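Histidine--tRNA ligase (Thermus thermophilus, PDB 1H4V) catalyses the ATP-dependent attachment of L-histidine to tRNA(His), releasing AMP and diphosphate, and works as a class II synthetase homodimer. Local coordinates at residues 22-27 with 105-110; 89-94 with 290-295; 330-335 with 370-375; 392-397 with 410-415. All blocks are in the same frame, centred on the assembly; numbering follows the deposited sequence.

Contact 1 (22-27 with 105-110); sequences RIVATA and WMAGPM. With SO4 (sulfate ion), chain B.
Val24 and Ala107 meet where two hallmark elements of a class II synthetase core come together. Helix 14-33 is the long helix of motif 1. Strand 102-111 opens the antiparallel hairpin of motif 2. Val24 carries the helix side of the contact. Its two methyls straddle the small Ala107 methyl: CG1 of Val24 lies 3.9 Å from CB of Ala107, and CG2 of Val24 lies 4.0 Å from the same atom. Turning CG1 anti to the backbone N (chi1 168°) presents both branches to the strand at once. CG1 also reaches the rim of the Trp105 indole. It sits near the ring plane, 4.5 Å from CH2 of Trp105, so this is an edge approach and not a stack. The far side of the indole is tied to the same helix, because NE1 of Trp105 is hydrogen-bonded to Glu32.

Two residues before Val24, Arg22 lies well clear of the strand and binds a sulfate, probably from the crystallisation liquor. NE of Arg22 gives a hydrogen bond of 2.9 Å to O2 of the sulfate, at 158°. NH2 of Arg22 adds a weak one of 3.3 Å to O1 of the sulfate. The anion thus lies at the guanidinium edge, and Arg18 also binds it. Within the helix, Thr26 OG1 and Thr26 N both donate to Arg22 O, from opposite faces of its plane.

No hydrogen bond crosses between 22-27 and 105-110. Between these segments the contact is therefore apolar packing, and the bond of Trp105 to Glu32 adds a polar tie further along the helix.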
loop_
_atom_site.group_PDB
_atom_site.type_symbol
_atom_site.label_atom_id
_atom_site.label_comp_id
_atom_site.label_asym_id
_atom_site.label_seq_id
_atom_site.Cartn_x
_atom_site.Cartn_y
_atom_site.Cartn_z
ATOM N N ARG A 22 7.606 8.107 3.687
ATOM C CA ARG A 22 8.710 8.901 3.178
ATOM C C ARG A 22 9.723 7.975 2.528
ATOM O O ARG A 22 10.214 8.230 1.425
ATOM C CB ARG A 22 9.391 9.677 4.308
ATOM C CG ARG A 22 8.715 10.976 4.668
ATOM C CD ARG A 22 9.751 11.974 5.143
ATOM N NE ARG A 22 9.160 13.233 5.580
ATOM C CZ ARG A 22 9.872 14.302 5.922
ATOM N NH1 ARG A 22 11.196 14.251 5.868
ATOM N NH2 ARG A 22 9.263 15.410 6.332
ATOM N N ILE A 23 10.028 6.895 3.236
ATOM C CA ILE A 23 10.979 5.914 2.760
ATOM C C ILE A 23 10.558 5.361 1.409
ATOM O O ILE A 23 11.367 5.316 0.474
ATOM C CB ILE A 23 11.129 4.778 3.786
ATOM C CG1 ILE A 23 11.699 5.360 5.089
ATOM C CG2 ILE A 23 12.053 3.701 3.254
ATOM C CD1 ILE A 23 11.769 4.385 6.233
ATOM N N VAL A 24 9.295 4.954 1.297
ATOM C CA VAL A 24 8.802 4.416 0.038
ATOM C C VAL A 24 8.758 5.500 -1.040
ATOM O O VAL A 24 9.123 5.236 -2.189
ATOM C CB VAL A 24 7.394 3.752 0.218
ATOM C CG1 VAL A 24 6.763 3.472 -1.128
ATOM C CG2 VAL A 24 7.543 2.422 0.981
ATOM N N ALA A 25 8.337 6.717 -0.681
ATOM C CA ALA A 25 8.277 7.819 -1.646
ATOM C C ALA A 25 9.673 8.109 -2.197
ATOM O O ALA A 25 9.829 8.449 -3.366
ATOM C CB ALA A 25 7.699 9.088 -1.002
ATOM N N THR A 26 10.685 7.982 -1.349
ATOM C CA THR A 26 12.048 8.214 -1.788
ATOM C C THR A 26 12.503 7.125 -2.760
ATOM O O THR A 26 13.111 7.419 -3.786
ATOM C CB THR A 26 12.999 8.265 -0.601
ATOM O OG1 THR A 26 12.695 9.425 0.181
ATOM C CG2 THR A 26 14.444 8.328 -1.073
ATOM N N ALA A 27 12.207 5.866 -2.442
ATOM C CA ALA A 27 12.587 4.774 -3.332
ATOM C C ALA A 27 11.867 4.984 -4.665
ATOM O O ALA A 27 12.458 4.812 -5.733
ATOM C CB ALA A 27 12.190 3.423 -2.728
ATOM N N TRP A 105 10.029 -2.346 -9.826
ATOM C CA TRP A 105 10.213 -2.088 -8.415
ATOM C C TRP A 105 8.866 -2.270 -7.753
ATOM O O TRP A 105 7.816 -2.190 -8.403
ATOM C CB TRP A 105 10.782 -0.688 -8.143
ATOM C CG TRP A 105 9.788 0.421 -8.197
ATOM C CD1 TRP A 105 9.384 1.114 -9.301
ATOM C CD2 TRP A 105 9.078 0.977 -7.088
ATOM N NE1 TRP A 105 8.465 2.073 -8.948
ATOM C CE2 TRP A 105 8.254 2.009 -7.596
ATOM C CE3 TRP A 105 9.051 0.698 -5.715
ATOM C CZ2 TRP A 105 7.413 2.776 -6.776
ATOM C CZ3 TRP A 105 8.212 1.465 -4.896
ATOM C CH2 TRP A 105 7.403 2.490 -5.436
ATOM N N MET A 106 8.906 -2.514 -6.450
ATOM C CA MET A 106 7.701 -2.751 -5.690
ATOM C C MET A 106 7.963 -2.507 -4.209
ATOM O O MET A 106 9.081 -2.671 -3.712
ATOM C CB MET A 106 7.259 -4.202 -5.935
ATOM C CG MET A 106 6.120 -4.737 -5.078
ATOM S SD MET A 106 5.616 -6.382 -5.690
ATOM C CE MET A 106 6.649 -7.505 -4.721
ATOM N N ALA A 107 6.920 -2.092 -3.514
ATOM C CA ALA A 107 6.994 -1.856 -2.091
ATOM C C ALA A 107 5.755 -2.527 -1.530
ATOM O O ALA A 107 4.666 -2.389 -2.082
ATOM C CB ALA A 107 6.972 -0.367 -1.800
ATOM N N GLY A 108 5.909 -3.269 -0.444
ATOM C CA GLY A 108 4.743 -3.911 0.127
ATOM C C GLY A 108 5.054 -4.819 1.292
ATOM O O GLY A 108 6.208 -5.006 1.646
ATOM N N PRO A 109 4.031 -5.397 1.919
ATOM C CA PRO A 109 4.266 -6.288 3.056
ATOM C C PRO A 109 4.789 -7.673 2.675
ATOM O O PRO A 109 4.503 -8.175 1.589
ATOM C CB PRO A 109 2.892 -6.353 3.719
ATOM C CG PRO A 109 1.975 -6.234 2.574
ATOM C CD PRO A 109 2.595 -5.100 1.779
ATOM N N MET A 110 5.575 -8.257 3.577
ATOM C CA MET A 110 6.122 -9.596 3.421
ATOM C C MET A 110 5.749 -10.306 4.720
ATOM O O MET A 110 5.494 -9.674 5.747
ATOM C CB MET A 110 7.640 -9.597 3.286
ATOM C CG MET A 110 8.169 -8.851 2.093
ATOM S SD MET A 110 7.676 -9.579 0.536
ATOM C CE MET A 110 8.078 -8.226 -0.658
HETATM S S SO4 B . 5.300 14.228 5.793
HETATM O O1 SO4 B . 5.969 15.112 6.767
HETATM O O2 SO4 B . 6.313 13.547 4.967
HETATM O O3 SO4 B . 4.413 15.009 4.915
HETATM O O4 SO4 B . 4.494 13.229 6.522
#

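Contact 2 (89-94 with 290-295); sequences AYLEHG and GLSELL
Leu91 and Ser292 make the closer part of this contact, a meeting of methyls with a hydroxyl. CD1 of Leu91 is 3.7 Å from OG of Ser292, and CD2 of Leu91 is 3.8 Å from the same oxygen. The leucine fork thus fits over OG from both branches. OG of Ser292 stands anti to the backbone N (chi1 -179°), which puts the hydroxyl against these methyls. This is van der Waals contact. The hydroxyl has its polar partner elsewhere, in a hydrogen bond with Pro298 O.

The purely apolar part is looser. CD2 of Leu91 approaches CB of Leu295 at 4.4 Å. Leu295 and Ser292 also pack on Val87, one turn before Leu91 on the same helix.

Both segments belong to the catalytic domain. Helix 83-92 ends here in a Schellman motif, with Gly94 at the C-prime position. Gly94 N bonds to Leu91 O and Met95 N to Tyr90 O. The short helix 291-294 follows Gly290, its N-cap residue, and sits beside this last turn.

The end of helix 83-92 also meets the second subunit: His93 NE2 is hydrogen-bonded to Asp11 of that subunit, and the His93 ring meets its Phe13 edge-to-face.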
loop_
_atom_site.group_PDB
_atom_site.type_symbol
_atom_site.label_atom_id
_atom_site.label_comp_id
_atom_site.label_asym_id
_atom_site.label_seq_id
_atom_site.Cartn_x
_atom_site.Cartn_y
_atom_site.Cartn_z
ATOM N N ALA A 89 5.638 -12.512 -12.403
ATOM C CA ALA A 89 4.837 -11.517 -13.111
ATOM C C ALA A 89 5.432 -11.225 -14.494
ATOM O O ALA A 89 4.698 -11.060 -15.467
ATOM C CB ALA A 89 4.747 -10.222 -12.287
ATOM N N TYR A 90 6.758 -11.162 -14.568
ATOM C CA TYR A 90 7.463 -10.900 -15.822
ATOM C C TYR A 90 7.073 -11.992 -16.826
ATOM O O TYR A 90 6.864 -11.730 -18.014
ATOM C CB TYR A 90 8.972 -10.934 -15.561
ATOM C CG TYR A 90 9.865 -10.833 -16.780
ATOM C CD1 TYR A 90 10.406 -9.606 -17.175
ATOM C CD2 TYR A 90 10.230 -11.974 -17.497
ATOM C CE1 TYR A 90 11.300 -9.518 -18.254
ATOM C CE2 TYR A 90 11.119 -11.901 -18.577
ATOM C CZ TYR A 90 11.654 -10.673 -18.949
ATOM O OH TYR A 90 12.555 -10.599 -19.996
ATOM N N LEU A 91 6.970 -13.214 -16.318
ATOM C CA LEU A 91 6.590 -14.370 -17.115
ATOM C C LEU A 91 5.124 -14.319 -17.528
ATOM O O LEU A 91 4.799 -14.450 -18.708
ATOM C CB LEU A 91 6.832 -15.655 -16.311
ATOM C CG LEU A 91 8.103 -16.480 -16.539
ATOM C CD1 LEU A 91 9.199 -15.661 -17.200
ATOM C CD2 LEU A 91 8.552 -17.043 -15.210
ATOM N N GLU A 92 4.242 -14.119 -16.555
ATOM C CA GLU A 92 2.815 -14.103 -16.833
ATOM C C GLU A 92 2.392 -13.069 -17.870
ATOM O O GLU A 92 1.531 -13.344 -18.710
ATOM C CB GLU A 92 2.023 -13.885 -15.536
ATOM C CG GLU A 92 0.519 -14.086 -15.689
ATOM C CD GLU A 92 -0.234 -14.070 -14.370
ATOM O OE1 GLU A 92 0.178 -14.785 -13.431
ATOM O OE2 GLU A 92 -1.250 -13.353 -14.273
ATOM N N HIS A 93 3.004 -11.890 -17.834
ATOM C CA HIS A 93 2.624 -10.836 -18.762
ATOM C C HIS A 93 3.468 -10.717 -20.020
ATOM O O HIS A 93 3.359 -9.737 -20.749
ATOM C CB HIS A 93 2.573 -9.509 -18.010
ATOM C CG HIS A 93 1.615 -9.530 -16.864
ATOM N ND1 HIS A 93 0.248 -9.559 -17.041
ATOM C CD2 HIS A 93 1.824 -9.643 -15.528
ATOM C CE1 HIS A 93 -0.344 -9.697 -15.867
ATOM N NE2 HIS A 93 0.589 -9.751 -14.934
ATOM N N GLY A 94 4.284 -11.734 -20.281
ATOM C CA GLY A 94 5.124 -11.737 -21.457
ATOM C C GLY A 94 5.996 -10.502 -21.565
ATOM O O GLY A 94 6.098 -9.900 -22.635
ATOM N N GLY A 290 19.073 -18.317 -12.539
ATOM C CA GLY A 290 18.297 -19.542 -12.696
ATOM C C GLY A 290 16.912 -19.634 -12.057
ATOM O O GLY A 290 16.282 -20.693 -12.082
ATOM N N LEU A 291 16.420 -18.532 -11.499
ATOM C CA LEU A 291 15.122 -18.533 -10.839
ATOM C C LEU A 291 13.938 -18.692 -11.794
ATOM O O LEU A 291 12.956 -19.364 -11.467
ATOM C CB LEU A 291 14.958 -17.252 -10.002
ATOM C CG LEU A 291 13.609 -17.029 -9.312
ATOM C CD1 LEU A 291 13.355 -18.111 -8.287
ATOM C CD2 LEU A 291 13.614 -15.673 -8.648
ATOM N N SER A 292 14.024 -18.077 -12.967
ATOM C CA SER A 292 12.946 -18.162 -13.945
ATOM C C SER A 292 12.658 -19.605 -14.363
ATOM O O SER A 292 11.511 -20.045 -14.359
ATOM C CB SER A 292 13.292 -17.331 -15.177
ATOM O OG SER A 292 12.246 -17.395 -16.132
ATOM N N GLU A 293 13.703 -20.335 -14.736
ATOM C CA GLU A 293 13.544 -21.727 -15.151
ATOM C C GLU A 293 12.965 -22.550 -14.009
ATOM O O GLU A 293 12.196 -23.488 -14.220
ATOM C CB GLU A 293 14.894 -22.294 -15.607
ATOM C CG GLU A 293 15.272 -21.854 -17.020
ATOM C CD GLU A 293 16.770 -21.848 -17.275
ATOM O OE1 GLU A 293 17.458 -20.924 -16.778
ATOM O OE2 GLU A 293 17.263 -22.763 -17.977
ATOM N N LEU A 294 13.328 -22.168 -12.792
ATOM C CA LEU A 294 12.861 -22.840 -11.590
ATOM C C LEU A 294 11.336 -22.729 -11.496
ATOM O O LEU A 294 10.670 -23.613 -10.960
ATOM C CB LEU A 294 13.539 -22.194 -10.372
ATOM C CG LEU A 294 13.333 -22.691 -8.946
ATOM C CD1 LEU A 294 11.909 -22.416 -8.518
ATOM C CD2 LEU A 294 13.663 -24.173 -8.857
ATOM N N LEU A 295 10.790 -21.649 -12.040
ATOM C CA LEU A 295 9.352 -21.413 -12.010
ATOM C C LEU A 295 8.651 -21.942 -13.259
ATOM O O LEU A 295 7.428 -21.879 -13.371
ATOM C CB LEU A 295 9.074 -19.910 -11.847
ATOM C CG LEU A 295 9.648 -19.294 -10.563
ATOM C CD1 LEU A 295 9.221 -17.837 -10.427
ATOM C CD2 LEU A 295 9.165 -20.105 -9.367
#

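Contact 3 (330-335 with 370-375); sequences DLYLIP and LEEALK
Tyr332 has the most surface buried in this contact, and Ala373 and Glu372 are its main partners. The ring meets these consecutive helix residues at a slant, with different parts. At its root, CD2 of Tyr332 is 4.1 Å from CA of Ala373 and 4.2 Å from CB of Ala373. Further out, CE2 of Tyr332 is 4.2 Å from CB of Glu372. CG stands anti to the backbone N of Tyr332 (chi1 -169°), which lays the ring against Glu372 and Ala373.

Ala373 is small enough to let the backbones close in. The CA atoms of Tyr332 and Ala373 are 5.9 Å apart. Ala373 also touches Ala381 of the neighbouring strand. Glu372 crosses the ring at an angle, its carboxylate turned 70° from the ring plane. OE1 of Glu372 is 4.2 Å from OH of Tyr332, too far for a hydrogen bond. OE1 of Glu372 is instead in a salt bridge with Arg364. Ile334 continues the packing, with CG1 of Ile334 4.4 Å from N of Leu370.

Replacing Tyr332 by an alanine is likely to open a gap beside Ala373 and leave CB of Glu372 without the ring it packs on.

The setting is the anticodon-binding domain, an alpha/beta unit with a five-stranded mixed sheet. Strand 331-335 and helix 370-375 run nearly antiparallel, at 160°. No hydrogen bond joins the two segments. The contact rests on aliphatic and aromatic surfaces, with the charge of Glu372 met at the outer end by Arg364.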
loop_
_atom_site.group_PDB
_atom_site.type_symbol
_atom_site.label_atom_id
_atom_site.label_comp_id
_atom_site.label_asym_id
_atom_site.label_seq_id
_atom_site.Cartn_x
_atom_site.Cartn_y
_atom_site.Cartn_z
ATOM N N ASP A 330 -6.537 24.060 8.062
ATOM C CA ASP A 330 -6.470 25.462 7.674
ATOM C C ASP A 330 -7.472 26.257 8.505
ATOM O O ASP A 330 -7.260 27.431 8.782
ATOM C CB ASP A 330 -6.789 25.630 6.186
ATOM C CG ASP A 330 -5.760 24.967 5.291
ATOM O OD1 ASP A 330 -4.551 25.120 5.557
ATOM O OD2 ASP A 330 -6.156 24.298 4.317
ATOM N N LEU A 331 -8.558 25.603 8.911
ATOM C CA LEU A 331 -9.594 26.256 9.699
ATOM C C LEU A 331 -10.239 25.324 10.727
ATOM O O LEU A 331 -10.661 24.213 10.392
ATOM C CB LEU A 331 -10.683 26.799 8.763
ATOM C CG LEU A 331 -11.952 27.408 9.387
ATOM C CD1 LEU A 331 -11.601 28.721 10.076
ATOM C CD2 LEU A 331 -13.013 27.652 8.300
ATOM N N TYR A 332 -10.302 25.776 11.978
ATOM C CA TYR A 332 -10.943 25.015 13.043
ATOM C C TYR A 332 -12.100 25.871 13.560
ATOM O O TYR A 332 -11.892 26.880 14.238
ATOM C CB TYR A 332 -9.975 24.714 14.186
ATOM C CG TYR A 332 -10.538 23.711 15.165
ATOM C CD1 TYR A 332 -10.720 22.380 14.796
ATOM C CD2 TYR A 332 -10.947 24.100 16.436
ATOM C CE1 TYR A 332 -11.305 21.460 15.665
ATOM C CE2 TYR A 332 -11.533 23.189 17.314
ATOM C CZ TYR A 332 -11.711 21.873 16.922
ATOM O OH TYR A 332 -12.313 20.975 17.776
ATOM N N LEU A 333 -13.318 25.460 13.223
ATOM C CA LEU A 333 -14.544 26.164 13.597
ATOM C C LEU A 333 -15.064 25.853 14.989
ATOM O O LEU A 333 -15.232 24.694 15.361
ATOM C CB LEU A 333 -15.641 25.851 12.584
ATOM C CG LEU A 333 -15.558 26.650 11.290
ATOM C CD1 LEU A 333 -16.303 25.936 10.174
ATOM C CD2 LEU A 333 -16.126 28.042 11.542
ATOM N N ILE A 334 -15.344 26.907 15.750
ATOM C CA ILE A 334 -15.843 26.755 17.113
ATOM C C ILE A 334 -17.288 27.248 17.204
ATOM O O ILE A 334 -17.551 28.453 17.128
ATOM C CB ILE A 334 -14.993 27.568 18.127
ATOM C CG1 ILE A 334 -13.575 27.019 18.189
ATOM C CG2 ILE A 334 -15.635 27.542 19.512
ATOM C CD1 ILE A 334 -12.747 27.330 16.994
ATOM N N PRO A 335 -18.250 26.323 17.354
ATOM C CA PRO A 335 -19.658 26.732 17.459
ATOM C C PRO A 335 -19.867 27.230 18.889
ATOM O O PRO A 335 -19.376 26.619 19.832
ATOM C CB PRO A 335 -20.424 25.438 17.166
ATOM C CG PRO A 335 -19.499 24.375 17.665
ATOM C CD PRO A 335 -18.125 24.858 17.246
ATOM N N LEU A 370 -10.692 28.808 21.052
ATOM C CA LEU A 370 -9.491 29.385 20.467
ATOM C C LEU A 370 -8.290 28.608 20.985
ATOM O O LEU A 370 -7.316 28.384 20.275
ATOM C CB LEU A 370 -9.380 30.856 20.864
ATOM C CG LEU A 370 -8.065 31.543 20.511
ATOM C CD1 LEU A 370 -7.840 31.481 19.009
ATOM C CD2 LEU A 370 -8.102 32.983 20.994
ATOM N N GLU A 371 -8.393 28.198 22.238
ATOM C CA GLU A 371 -7.360 27.433 22.906
ATOM C C GLU A 371 -7.177 26.095 22.176
ATOM O O GLU A 371 -6.054 25.629 21.982
ATOM C CB GLU A 371 -7.798 27.203 24.356
ATOM C CG GLU A 371 -6.700 26.938 25.364
ATOM C CD GLU A 371 -7.188 27.166 26.792
ATOM O OE1 GLU A 371 -8.140 26.473 27.217
ATOM O OE2 GLU A 371 -6.629 28.046 27.485
ATOM N N GLU A 372 -8.285 25.483 21.760
ATOM C CA GLU A 372 -8.220 24.202 21.061
ATOM C C GLU A 372 -7.634 24.349 19.657
ATOM O O GLU A 372 -6.922 23.469 19.185
ATOM C CB GLU A 372 -9.610 23.563 20.997
ATOM C CG GLU A 372 -10.278 23.506 22.354
ATOM C CD GLU A 372 -11.574 22.721 22.350
ATOM O OE1 GLU A 372 -12.410 22.943 21.444
ATOM O OE2 GLU A 372 -11.757 21.890 23.270
ATOM N N ALA A 373 -7.927 25.466 18.999
ATOM C CA ALA A 373 -7.405 25.716 17.661
ATOM C C ALA A 373 -5.886 25.846 17.703
ATOM O O ALA A 373 -5.204 25.396 16.792
ATOM C CB ALA A 373 -8.020 26.979 17.084
ATOM N N LEU A 374 -5.360 26.470 18.756
ATOM C CA LEU A 374 -3.914 26.638 18.906
ATOM C C LEU A 374 -3.239 25.281 19.070
ATOM O O LEU A 374 -2.214 25.002 18.450
ATOM C CB LEU A 374 -3.572 27.489 20.137
ATOM C CG LEU A 374 -3.413 29.011 20.054
ATOM C CD1 LEU A 374 -2.647 29.357 18.778
ATOM C CD2 LEU A 374 -4.766 29.704 20.075
ATOM N N LYS A 375 -3.823 24.447 19.920
ATOM C CA LYS A 375 -3.281 23.130 20.184
ATOM C C LYS A 375 -3.287 22.250 18.934
ATOM O O LYS A 375 -2.386 21.439 18.735
ATOM C CB LYS A 375 -4.078 22.465 21.311
#

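Contact 4 (392-397 with 410-415); sequences GEVTLK and EEVPGY
Val412 sets its two methyls against two different side chains of the strand, Val394 and Leu396. The CG2 methyls of Val394 and Val412 meet at 4.1 Å, where the two side chains cross at about a right angle. CG1 of Val412 points the other way along the strand and comes within 4.4 Å of CD1 of Leu396. Chi1 of 176° in Val412 sets CG1 against Leu396 and leaves CG2 for Val394.

Leu396 is the larger bump. Its CD1 enters the notch formed by CG1 of Val412 and the CD2-CE2 side of the Tyr415 ring, one turn later in the helix. CD1 of Leu396 is 3.8 Å from CD2 of Tyr415 and 4.1 Å from CE2 of Tyr415. The leucine and the tyrosine slide past each other in opposite directions, and the ring reaches on to Val405 and Leu407 of the next strand.

Here the C-terminal helix 412-419 lies on one face of the sheet of the anticodon-binding domain, linked to strand 393-398 through strand 404-408. Leu351 of helix 338-351 touches Val412 on the same face.

No polar bond crosses between the segments, so shape and burial of apolar groups hold the helix on the strand at this point.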
loop_
_atom_site.group_PDB
_atom_site.type_symbol
_atom_site.label_atom_id
_atom_site.label_comp_id
_atom_site.label_asym_id
_atom_site.label_seq_id
_atom_site.Cartn_x
_atom_site.Cartn_y
_atom_site.Cartn_z
ATOM N N GLY A 392 -25.690 35.634 9.026
ATOM C CA GLY A 392 -25.174 34.823 7.935
ATOM C C GLY A 392 -23.718 35.184 7.690
ATOM O O GLY A 392 -23.277 35.326 6.550
ATOM N N GLU A 393 -22.971 35.336 8.779
ATOM C CA GLU A 393 -21.565 35.701 8.719
ATOM C C GLU A 393 -20.715 34.760 9.559
ATOM O O GLU A 393 -21.217 33.792 10.133
ATOM C CB GLU A 393 -21.379 37.136 9.225
ATOM C CG GLU A 393 -22.120 38.169 8.404
ATOM C CD GLU A 393 -22.076 39.558 9.016
ATOM O OE1 GLU A 393 -22.597 40.496 8.379
ATOM O OE2 GLU A 393 -21.528 39.716 10.129
ATOM N N VAL A 394 -19.423 35.066 9.634
ATOM C CA VAL A 394 -18.466 34.269 10.393
ATOM C C VAL A 394 -17.363 35.179 10.903
ATOM O O VAL A 394 -17.076 36.223 10.307
ATOM C CB VAL A 394 -17.803 33.191 9.509
ATOM C CG1 VAL A 394 -17.037 32.205 10.369
ATOM C CG2 VAL A 394 -18.854 32.485 8.680
ATOM N N THR A 395 -16.744 34.781 12.006
ATOM C CA THR A 395 -15.651 35.546 12.572
ATOM C C THR A 395 -14.426 34.679 12.400
ATOM O O THR A 395 -14.430 33.510 12.780
ATOM C CB THR A 395 -15.877 35.837 14.072
ATOM O OG1 THR A 395 -16.961 36.762 14.211
ATOM C CG2 THR A 395 -14.631 36.433 14.707
ATOM N N LEU A 396 -13.387 35.244 11.801
ATOM C CA LEU A 396 -12.153 34.507 11.586
ATOM C C LEU A 396 -11.008 35.174 12.332
ATOM O O LEU A 396 -10.987 36.390 12.508
ATOM C CB LEU A 396 -11.824 34.430 10.088
ATOM C CG LEU A 396 -12.791 33.645 9.186
ATOM C CD1 LEU A 396 -12.309 33.712 7.735
ATOM C CD2 LEU A 396 -12.890 32.197 9.660
ATOM N N LYS A 397 -10.059 34.367 12.782
ATOM C CA LYS A 397 -8.918 34.893 13.495
ATOM C C LYS A 397 -7.662 34.166 13.056
ATOM O O LYS A 397 -7.512 32.972 13.313
ATOM C CB LYS A 397 -9.103 34.725 15.003
ATOM C CG LYS A 397 -7.985 35.345 15.826
ATOM C CD LYS A 397 -8.161 35.055 17.309
ATOM C CE LYS A 397 -7.249 35.931 18.150
ATOM N NZ LYS A 397 -7.563 37.373 17.921
ATOM N N GLU A 410 -20.292 33.716 2.092
ATOM C CA GLU A 410 -19.925 33.636 0.685
ATOM C C GLU A 410 -18.478 34.061 0.447
ATOM O O GLU A 410 -17.856 33.639 -0.528
ATOM C CB GLU A 410 -20.838 34.524 -0.166
ATOM C CG GLU A 410 -22.325 34.207 -0.088
ATOM C CD GLU A 410 -22.931 34.536 1.269
ATOM O OE1 GLU A 410 -22.677 35.650 1.784
ATOM O OE2 GLU A 410 -23.669 33.685 1.818
ATOM N N GLU A 411 -17.946 34.888 1.343
ATOM C CA GLU A 411 -16.584 35.412 1.211
ATOM C C GLU A 411 -15.504 34.590 1.894
ATOM O O GLU A 411 -14.320 34.803 1.645
ATOM C CB GLU A 411 -16.511 36.845 1.764
ATOM C CG GLU A 411 -17.491 37.826 1.148
ATOM C CD GLU A 411 -17.475 39.183 1.841
ATOM O OE1 GLU A 411 -17.677 39.233 3.078
ATOM O OE2 GLU A 411 -17.266 40.202 1.148
ATOM N N VAL A 412 -15.895 33.665 2.762
ATOM C CA VAL A 412 -14.916 32.864 3.476
ATOM C C VAL A 412 -13.959 32.051 2.600
ATOM O O VAL A 412 -12.742 32.090 2.803
ATOM C CB VAL A 412 -15.605 31.935 4.487
ATOM C CG1 VAL A 412 -14.583 31.029 5.157
ATOM C CG2 VAL A 412 -16.307 32.773 5.533
ATOM N N PRO A 413 -14.485 31.307 1.615
ATOM C CA PRO A 413 -13.587 30.514 0.760
ATOM C C PRO A 413 -12.514 31.392 0.106
ATOM O O PRO A 413 -11.316 31.117 0.194
ATOM C CB PRO A 413 -14.532 29.921 -0.288
ATOM C CG PRO A 413 -15.848 29.873 0.409
ATOM C CD PRO A 413 -15.882 31.186 1.164
ATOM N N GLY A 414 -12.967 32.456 -0.548
ATOM C CA GLY A 414 -12.055 33.355 -1.225
ATOM C C GLY A 414 -11.053 33.992 -0.293
ATOM O O GLY A 414 -9.862 34.036 -0.591
ATOM N N TYR A 415 -11.533 34.487 0.839
ATOM C CA TYR A 415 -10.670 35.136 1.809
ATOM C C TYR A 415 -9.584 34.188 2.318
ATOM O O TYR A 415 -8.402 34.551 2.379
ATOM C CB TYR A 415 -11.506 35.633 2.983
ATOM C CG TYR A 415 -10.689 36.260 4.080
ATOM C CD1 TYR A 415 -10.398 37.631 4.070
ATOM C CD2 TYR A 415 -10.170 35.479 5.112
ATOM C CE1 TYR A 415 -9.604 38.205 5.069
ATOM C CE2 TYR A 415 -9.378 36.036 6.111
ATOM C CZ TYR A 415 -9.099 37.393 6.088
ATOM O OH TYR A 415 -8.324 37.933 7.089
#

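Overall arrangement
Contacts 1 and 2 belong to the catalytic domain, with centres 22 Å apart. Helix 83-92 of contact 2 leads into strand 102-111 of contact 1. Contact 1 lies on the motif 1 helix and motif 2 strand of the class II catalytic core. Contacts 3 and 4 lie in the anticodon-binding domain, with centres 15 Å apart. They share its sheet and touch: CD1 of Leu331 is 3.7 Å from CD2 of Leu396. Helix 366-375 and helix 412-419 lie on opposite faces of that sheet. Between the domains, contacts 1 and 3 have centres 35 Å apart, and contacts 2 and 4 about 60 Å. No substrate is bound in this ligand-free structure.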